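PDB 1RC6: hypothetical protein ylbA from Escherichia coli, which catalyses the manganese-dependent hydrolysis of (S)-ureidoglycine to (S)-ureidoglycolate and ammonia, a deamination step in the anaerobic use of allantoin as a nitrogen source. Local coordinates for residues 90-96 and 117-123; 180-186 and 247-253. All blocks are in the same frame, centred on the assembly; numbering follows the deposited sequence.

Interaction 1: 90-96 and 117-123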
loop_
_atom_site.group_PDB
_atom_site.type_symbol
_atom_site.label_atom_id
_atom_site.label_comp_id
_atom_site.label_asym_id
_atom_site.label_seq_id
_atom_site.Cartn_x
_atom_site.Cartn_y
_atom_site.Cartn_z
ATOM N N GLY A 90 4.292 -0.125 -14.793
ATOM C CA GLY A 90 5.551 0.317 -15.355
ATOM C C GLY A 90 6.680 -0.610 -14.996
ATOM O O GLY A 90 6.461 -1.784 -14.724
ATOM N N ASN A 91 7.894 -0.072 -14.987
ATOM C CA ASN A 91 9.073 -0.863 -14.670
ATOM C C ASN A 91 10.083 -0.018 -13.968
ATOM O O ASN A 91 10.421 1.068 -14.442
ATOM C CB ASN A 91 9.714 -1.425 -15.939
ATOM C CG ASN A 91 8.982 -2.620 -16.466
ATOM O OD1 ASN A 91 7.916 -2.483 -17.058
ATOM N ND2 ASN A 91 9.538 -3.814 -16.237
ATOM N N ILE A 92 10.583 -0.528 -12.852
ATOM C CA ILE A 92 11.571 0.188 -12.071
ATOM C C ILE A 92 12.738 -0.723 -11.733
ATOM O O ILE A 92 12.713 -1.926 -11.993
ATOM C CB ILE A 92 10.973 0.708 -10.741
ATOM C CG1 ILE A 92 10.758 -0.454 -9.780
ATOM C CG2 ILE A 92 9.640 1.390 -10.992
ATOM C CD1 ILE A 92 10.972 -0.056 -8.344
ATOM N N THR A 93 13.762 -0.134 -11.136
ATOM C CA THR A 93 14.943 -0.868 -10.744
ATOM C C THR A 93 15.195 -0.531 -9.292
ATOM O O THR A 93 15.579 0.585 -8.956
ATOM C CB THR A 93 16.159 -0.454 -11.597
ATOM O OG1 THR A 93 15.914 -0.811 -12.958
ATOM C CG2 THR A 93 17.427 -1.146 -11.116
ATOM N N ALA A 94 14.963 -1.501 -8.428
ATOM C CA ALA A 94 15.162 -1.287 -7.008
ATOM C C ALA A 94 16.483 -1.878 -6.573
ATOM O O ALA A 94 17.012 -2.789 -7.214
ATOM C CB ALA A 94 14.030 -1.926 -6.227
ATOM N N LYS A 95 17.008 -1.358 -5.475
ATOM C CA LYS A 95 18.260 -1.847 -4.943
ATOM C C LYS A 95 18.252 -1.847 -3.427
ATOM O O LYS A 95 17.826 -0.886 -2.794
ATOM C CB LYS A 95 19.422 -1.002 -5.465
ATOM C CG LYS A 95 19.653 -1.139 -6.961
ATOM C CD LYS A 95 20.919 -0.414 -7.418
ATOM C CE LYS A 95 21.259 -0.771 -8.858
ATOM N NZ LYS A 95 22.604 -0.287 -9.245
ATOM N N ALA A 96 18.719 -2.950 -2.855
ATOM C CA ALA A 96 18.796 -3.113 -1.403
ATOM C C ALA A 96 19.683 -4.309 -1.060
ATOM O O ALA A 96 19.791 -5.260 -1.840
ATOM C CB ALA A 96 17.397 -3.315 -0.806
ATOM N N MET A 117 16.599 1.251 0.942
ATOM C CA MET A 117 16.152 0.844 -0.383
ATOM C C MET A 117 16.297 2.022 -1.344
ATOM O O MET A 117 16.115 3.179 -0.951
ATOM C CB MET A 117 14.689 0.421 -0.301
ATOM C CG MET A 117 13.948 0.399 -1.618
ATOM S SD MET A 117 12.128 0.371 -1.420
ATOM C CE MET A 117 11.883 -1.143 -0.422
ATOM N N THR A 118 16.665 1.735 -2.587
ATOM C CA THR A 118 16.772 2.787 -3.589
ATOM C C THR A 118 16.015 2.268 -4.782
ATOM O O THR A 118 15.878 1.060 -4.954
ATOM C CB THR A 118 18.223 3.097 -3.993
ATOM O OG1 THR A 118 18.914 1.880 -4.289
ATOM C CG2 THR A 118 18.935 3.853 -2.871
ATOM N N PHE A 119 15.490 3.174 -5.593
ATOM C CA PHE A 119 14.730 2.745 -6.750
ATOM C C PHE A 119 14.640 3.861 -7.749
ATOM O O PHE A 119 14.681 5.030 -7.393
ATOM C CB PHE A 119 13.323 2.305 -6.345
ATOM C CG PHE A 119 12.623 3.287 -5.475
ATOM C CD1 PHE A 119 12.570 3.101 -4.093
ATOM C CD2 PHE A 119 12.069 4.439 -6.021
ATOM C CE1 PHE A 119 11.977 4.057 -3.266
ATOM C CE2 PHE A 119 11.475 5.403 -5.206
ATOM C CZ PHE A 119 11.428 5.212 -3.824
ATOM N N VAL A 120 14.524 3.487 -9.009
ATOM C CA VAL A 120 14.452 4.449 -10.072
ATOM C C VAL A 120 13.634 3.879 -11.191
ATOM O O VAL A 120 13.564 2.666 -11.388
ATOM C CB VAL A 120 15.850 4.791 -10.626
ATOM C CG1 VAL A 120 15.725 5.612 -11.903
ATOM C CG2 VAL A 120 16.612 5.584 -9.610
ATOM N N ASN A 121 13.000 4.780 -11.920
ATOM C CA ASN A 121 12.205 4.392 -13.052
ATOM C C ASN A 121 13.164 3.727 -14.026
ATOM O O ASN A 121 14.263 4.230 -14.267
ATOM C CB ASN A 121 11.596 5.614 -13.695
ATOM C CG ASN A 121 10.489 5.258 -14.614
ATOM O OD1 ASN A 121 10.319 4.096 -14.977
ATOM N ND2 ASN A 121 9.721 6.252 -15.016
ATOM N N ALA A 122 12.747 2.599 -14.586
ATOM C CA ALA A 122 13.596 1.865 -15.514
ATOM C C ALA A 122 13.120 2.001 -16.949
ATOM O O ALA A 122 13.698 1.402 -17.858
ATOM C CB ALA A 122 13.651 0.404 -15.120
ATOM N N GLN A 123 12.073 2.791 -17.162
ATOM C CA GLN A 123 11.565 2.976 -18.510
ATOM C C GLN A 123 11.405 4.443 -18.871
ATOM O O GLN A 123 11.651 5.317 -18.056
ATOM C CB GLN A 123 10.245 2.231 -18.678
ATOM C CG GLN A 123 9.077 2.791 -17.905
ATOM C CD GLN A 123 7.836 1.922 -18.059
ATOM O OE1 GLN A 123 6.705 2.394 -17.917
ATOM N NE2 GLN A 123 8.048 0.637 -18.346
#
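Ile92 meets Phe119 on one face of an antiparallel strand pair, its CD1 lying 3.9 Å from Phe119 CB. Phe119 CG sits between the backbone N and the carbonyl carbon (chi1 49°), and the ring then leads away from strand 91-96, which leaves CB as the part that touches. Ala94 CB adds to the same face, 4.3 Å from Phe119 CB. On the other face Lys95 and Thr118 are a hydrogen-bonded pair: Thr118 OG1 comes within 3.2 Å of Lys95 CB and makes a weak hydrogen bond to Lys95 O (3.3 Å), while the lysine chain runs extended away from its partner. Next along, Thr93 OG1, anti to its own carbonyl carbon (chi1 -64°), lies 3.4 Å from Ala122 CB.

Backbone bonds fix the register, pairing Thr93 with Val120 and Lys95 with Thr118. Thr93 N bonds to Val120 O at 2.8 Å and Val120 N returns to Thr93 O at 3.1 Å. Where the strand ends, Asn121 forms an Asx turn, its OD1 accepting from Gln123 N at 3.1 Å. Ser127 OG lies within hydrogen-bonding distance of both Asn121 OD1 and Asn91 O, two acceptors that must share its single proton.

Within the first cupin domain, strand 91-96 lies between 118-121 and 99-104; Ile92 and Phe119 pack on Leu85 of strand 81-89, and Ala94 and Met117 on Leu109 of strand 107-111.

Interaction 2: 180-186 and 247-253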
loop_
_atom_site.group_PDB
_atom_site.type_symbol
_atom_site.label_atom_id
_atom_site.label_comp_id
_atom_site.label_asym_id
_atom_site.label_seq_id
_atom_site.Cartn_x
_atom_site.Cartn_y
_atom_site.Cartn_z
ATOM N N ASN A 180 2.268 -7.467 7.169
ATOM C CA ASN A 180 2.050 -8.181 5.929
ATOM C C ASN A 180 1.264 -7.297 4.976
ATOM O O ASN A 180 0.554 -6.399 5.410
ATOM C CB ASN A 180 1.310 -9.485 6.186
ATOM C CG ASN A 180 1.640 -10.558 5.152
ATOM O OD1 ASN A 180 1.485 -11.752 5.408
ATOM N ND2 ASN A 180 2.087 -10.136 3.980
ATOM N N MET A 181 1.431 -7.526 3.680
ATOM C CA MET A 181 0.723 -6.769 2.658
ATOM C C MET A 181 -0.159 -7.776 1.927
ATOM O O MET A 181 0.254 -8.912 1.689
ATOM C CB MET A 181 1.703 -6.126 1.663
ATOM C CG MET A 181 2.619 -5.032 2.215
ATOM S SD MET A 181 1.805 -3.465 2.667
ATOM C CE MET A 181 0.501 -3.413 1.479
ATOM N N HIS A 182 -1.376 -7.381 1.585
ATOM C CA HIS A 182 -2.268 -8.292 0.883
ATOM C C HIS A 182 -2.935 -7.603 -0.295
ATOM O O HIS A 182 -3.033 -6.382 -0.338
ATOM C CB HIS A 182 -3.375 -8.812 1.812
ATOM C CG HIS A 182 -2.875 -9.496 3.040
ATOM N ND1 HIS A 182 -2.531 -8.811 4.183
ATOM C CD2 HIS A 182 -2.665 -10.804 3.308
ATOM C CE1 HIS A 182 -2.133 -9.670 5.107
ATOM N NE2 HIS A 182 -2.205 -10.887 4.599
ATOM N N ILE A 183 -3.393 -8.402 -1.248
ATOM C CA ILE A 183 -4.107 -7.892 -2.401
ATOM C C ILE A 183 -5.385 -8.717 -2.495
ATOM O O ILE A 183 -5.327 -9.943 -2.464
ATOM C CB ILE A 183 -3.320 -8.077 -3.712
ATOM C CG1 ILE A 183 -2.378 -6.895 -3.940
ATOM C CG2 ILE A 183 -4.298 -8.218 -4.877
ATOM C CD1 ILE A 183 -1.570 -6.979 -5.242
ATOM N N LEU A 184 -6.530 -8.048 -2.579
ATOM C CA LEU A 184 -7.817 -8.731 -2.709
ATOM C C LEU A 184 -8.366 -8.440 -4.101
ATOM O O LEU A 184 -8.328 -7.294 -4.557
ATOM C CB LEU A 184 -8.806 -8.244 -1.647
ATOM C CG LEU A 184 -9.028 -9.195 -0.466
ATOM C CD1 LEU A 184 -9.889 -8.536 0.596
ATOM C CD2 LEU A 184 -9.687 -10.468 -0.968
ATOM N N SER A 185 -8.861 -9.471 -4.781
ATOM C CA SER A 185 -9.399 -9.296 -6.123
ATOM C C SER A 185 -10.817 -9.851 -6.197
ATOM O O SER A 185 -11.127 -10.846 -5.548
ATOM C CB SER A 185 -8.497 -10.005 -7.140
ATOM O OG SER A 185 -8.659 -9.478 -8.452
ATOM N N PHE A 186 -11.677 -9.182 -6.967
ATOM C CA PHE A 186 -13.070 -9.604 -7.150
ATOM C C PHE A 186 -13.446 -9.572 -8.622
ATOM O O PHE A 186 -13.563 -8.495 -9.216
ATOM C CB PHE A 186 -14.042 -8.690 -6.405
ATOM C CG PHE A 186 -13.936 -8.768 -4.919
ATOM C CD1 PHE A 186 -12.865 -8.184 -4.249
ATOM C CD2 PHE A 186 -14.925 -9.399 -4.175
ATOM C CE1 PHE A 186 -12.782 -8.225 -2.844
ATOM C CE2 PHE A 186 -14.855 -9.446 -2.778
ATOM C CZ PHE A 186 -13.781 -8.857 -2.110
ATOM N N PHE A 247 -12.331 -5.833 -9.583
ATOM C CA PHE A 247 -12.121 -4.989 -8.402
ATOM C C PHE A 247 -11.015 -5.523 -7.478
ATOM O O PHE A 247 -11.229 -6.476 -6.732
ATOM C CB PHE A 247 -13.450 -4.873 -7.636
ATOM C CG PHE A 247 -13.393 -3.982 -6.431
ATOM C CD1 PHE A 247 -12.925 -2.670 -6.533
ATOM C CD2 PHE A 247 -13.831 -4.440 -5.192
ATOM C CE1 PHE A 247 -12.896 -1.820 -5.406
ATOM C CE2 PHE A 247 -13.806 -3.602 -4.060
ATOM C CZ PHE A 247 -13.338 -2.292 -4.167
ATOM N N SER A 248 -9.832 -4.914 -7.529
ATOM C CA SER A 248 -8.734 -5.358 -6.674
ATOM C C SER A 248 -7.986 -4.222 -5.986
ATOM O O SER A 248 -7.748 -3.167 -6.578
ATOM C CB SER A 248 -7.726 -6.185 -7.473
ATOM O OG SER A 248 -6.931 -5.361 -8.304
ATOM N N TYR A 249 -7.606 -4.451 -4.734
ATOM C CA TYR A 249 -6.858 -3.459 -3.980
ATOM C C TYR A 249 -5.790 -4.084 -3.088
ATOM O O TYR A 249 -5.929 -5.215 -2.625
ATOM C CB TYR A 249 -7.796 -2.602 -3.129
ATOM C CG TYR A 249 -8.547 -3.344 -2.055
ATOM C CD1 TYR A 249 -9.788 -3.927 -2.313
ATOM C CD2 TYR A 249 -8.041 -3.417 -0.758
ATOM C CE1 TYR A 249 -10.519 -4.564 -1.290
ATOM C CE2 TYR A 249 -8.754 -4.053 0.268
ATOM C CZ TYR A 249 -9.989 -4.618 -0.006
ATOM O OH TYR A 249 -10.676 -5.228 1.013
ATOM N N ILE A 250 -4.717 -3.332 -2.857
ATOM C CA ILE A 250 -3.621 -3.791 -2.026
ATOM C C ILE A 250 -3.762 -3.118 -0.677
ATOM O O ILE A 250 -4.212 -1.981 -0.601
ATOM C CB ILE A 250 -2.270 -3.422 -2.661
ATOM C CG1 ILE A 250 -1.124 -3.984 -1.819
ATOM C CG2 ILE A 250 -2.168 -1.899 -2.828
ATOM C CD1 ILE A 250 0.211 -3.918 -2.516
ATOM N N TYR A 251 -3.391 -3.813 0.392
ATOM C CA TYR A 251 -3.512 -3.224 1.712
ATOM C C TYR A 251 -2.590 -3.818 2.759
ATOM O O TYR A 251 -2.304 -5.015 2.752
ATOM C CB TYR A 251 -4.959 -3.326 2.206
ATOM C CG TYR A 251 -5.378 -4.708 2.650
ATOM C CD1 TYR A 251 -5.881 -5.643 1.732
ATOM C CD2 TYR A 251 -5.289 -5.081 3.994
ATOM C CE1 TYR A 251 -6.291 -6.916 2.147
ATOM C CE2 TYR A 251 -5.695 -6.358 4.419
ATOM C CZ TYR A 251 -6.192 -7.264 3.490
ATOM O OH TYR A 251 -6.573 -8.518 3.916
ATOM N N SER A 252 -2.155 -2.963 3.674
ATOM C CA SER A 252 -1.265 -3.348 4.748
ATOM C C SER A 252 -2.022 -3.868 5.959
ATOM O O SER A 252 -3.234 -3.739 6.050
ATOM C CB SER A 252 -0.402 -2.162 5.148
ATOM O OG SER A 252 -1.197 -1.019 5.397
ATOM N N LYS A 253 -1.284 -4.448 6.896
ATOM C CA LYS A 253 -1.855 -5.031 8.095
ATOM C C LYS A 253 -0.720 -5.419 9.029
ATOM O O LYS A 253 0.151 -6.184 8.649
ATOM C CB LYS A 253 -2.647 -6.279 7.698
ATOM C CG LYS A 253 -2.790 -7.334 8.779
ATOM C CD LYS A 253 -3.132 -8.701 8.176
ATOM C CE LYS A 253 -3.467 -9.747 9.248
ATOM N NZ LYS A 253 -4.733 -9.450 9.997
#
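His182 and Tyr251 face each other as a hydrogen-bonded pair in an antiparallel sheet of the C-terminal cupin beta-barrel. His182 CB lies over the Tyr251 ring face, 3.9 Å from its centroid and 30° off the normal, a CH-pi contact. From there CG comes 3.9 Å from Tyr251 OH, ND1 lies near Tyr251 CE2 and CZ, and CE1 reaches Lys253 CD at 3.4 Å. The imidazole is inclined only 27° to the phenol ring but slid aside, so the two barely overlap. Backbone bonds run both ways in this pair, Tyr251 N to His182 O being 2.7 Å.

Leu184 and Tyr249 lie side by side on the same face, with Leu184 CB above one face of the Tyr249 ring, toward its rim. Tyr249 and Lys253 probably bind substrate, and the Tyr251 ring packs edge-to-face with His202, a probable manganese ligand. Ser252 O accepts a hydrogen bond from His202 ND1, consistent with second-shell positioning of that ligand.

On the opposite face, Ile183 CG1 packs against Ile250 CB. Met181 bends at chi2 (-70°) and chi3, bringing its SD to 3.6 Å from Ser252 CB and its CE to 3.7 Å from Ile250 CG1.

From the N terminus, the chain first completes interaction 1: strand 91-96 is followed by strands 99-104 and 107-111 before 117-123 returns beside it, closing a loop of 20 intervening residues within the first cupin domain. Interaction 2 opens later, at 180-186, and closes at 247-253 after 60 residues that include the probable metal ligands. The two loops are therefore in series, neither nested nor crossed. Their centres are 22 Å apart and their nearest atoms about 10 Å, so they do not touch. Strand 81-89 lies beside both: it packs against interaction 1, while its Phe84 meets Met181 and its Tyr86 meets Ile183 and Ile250, so it ties the two cupin domains together.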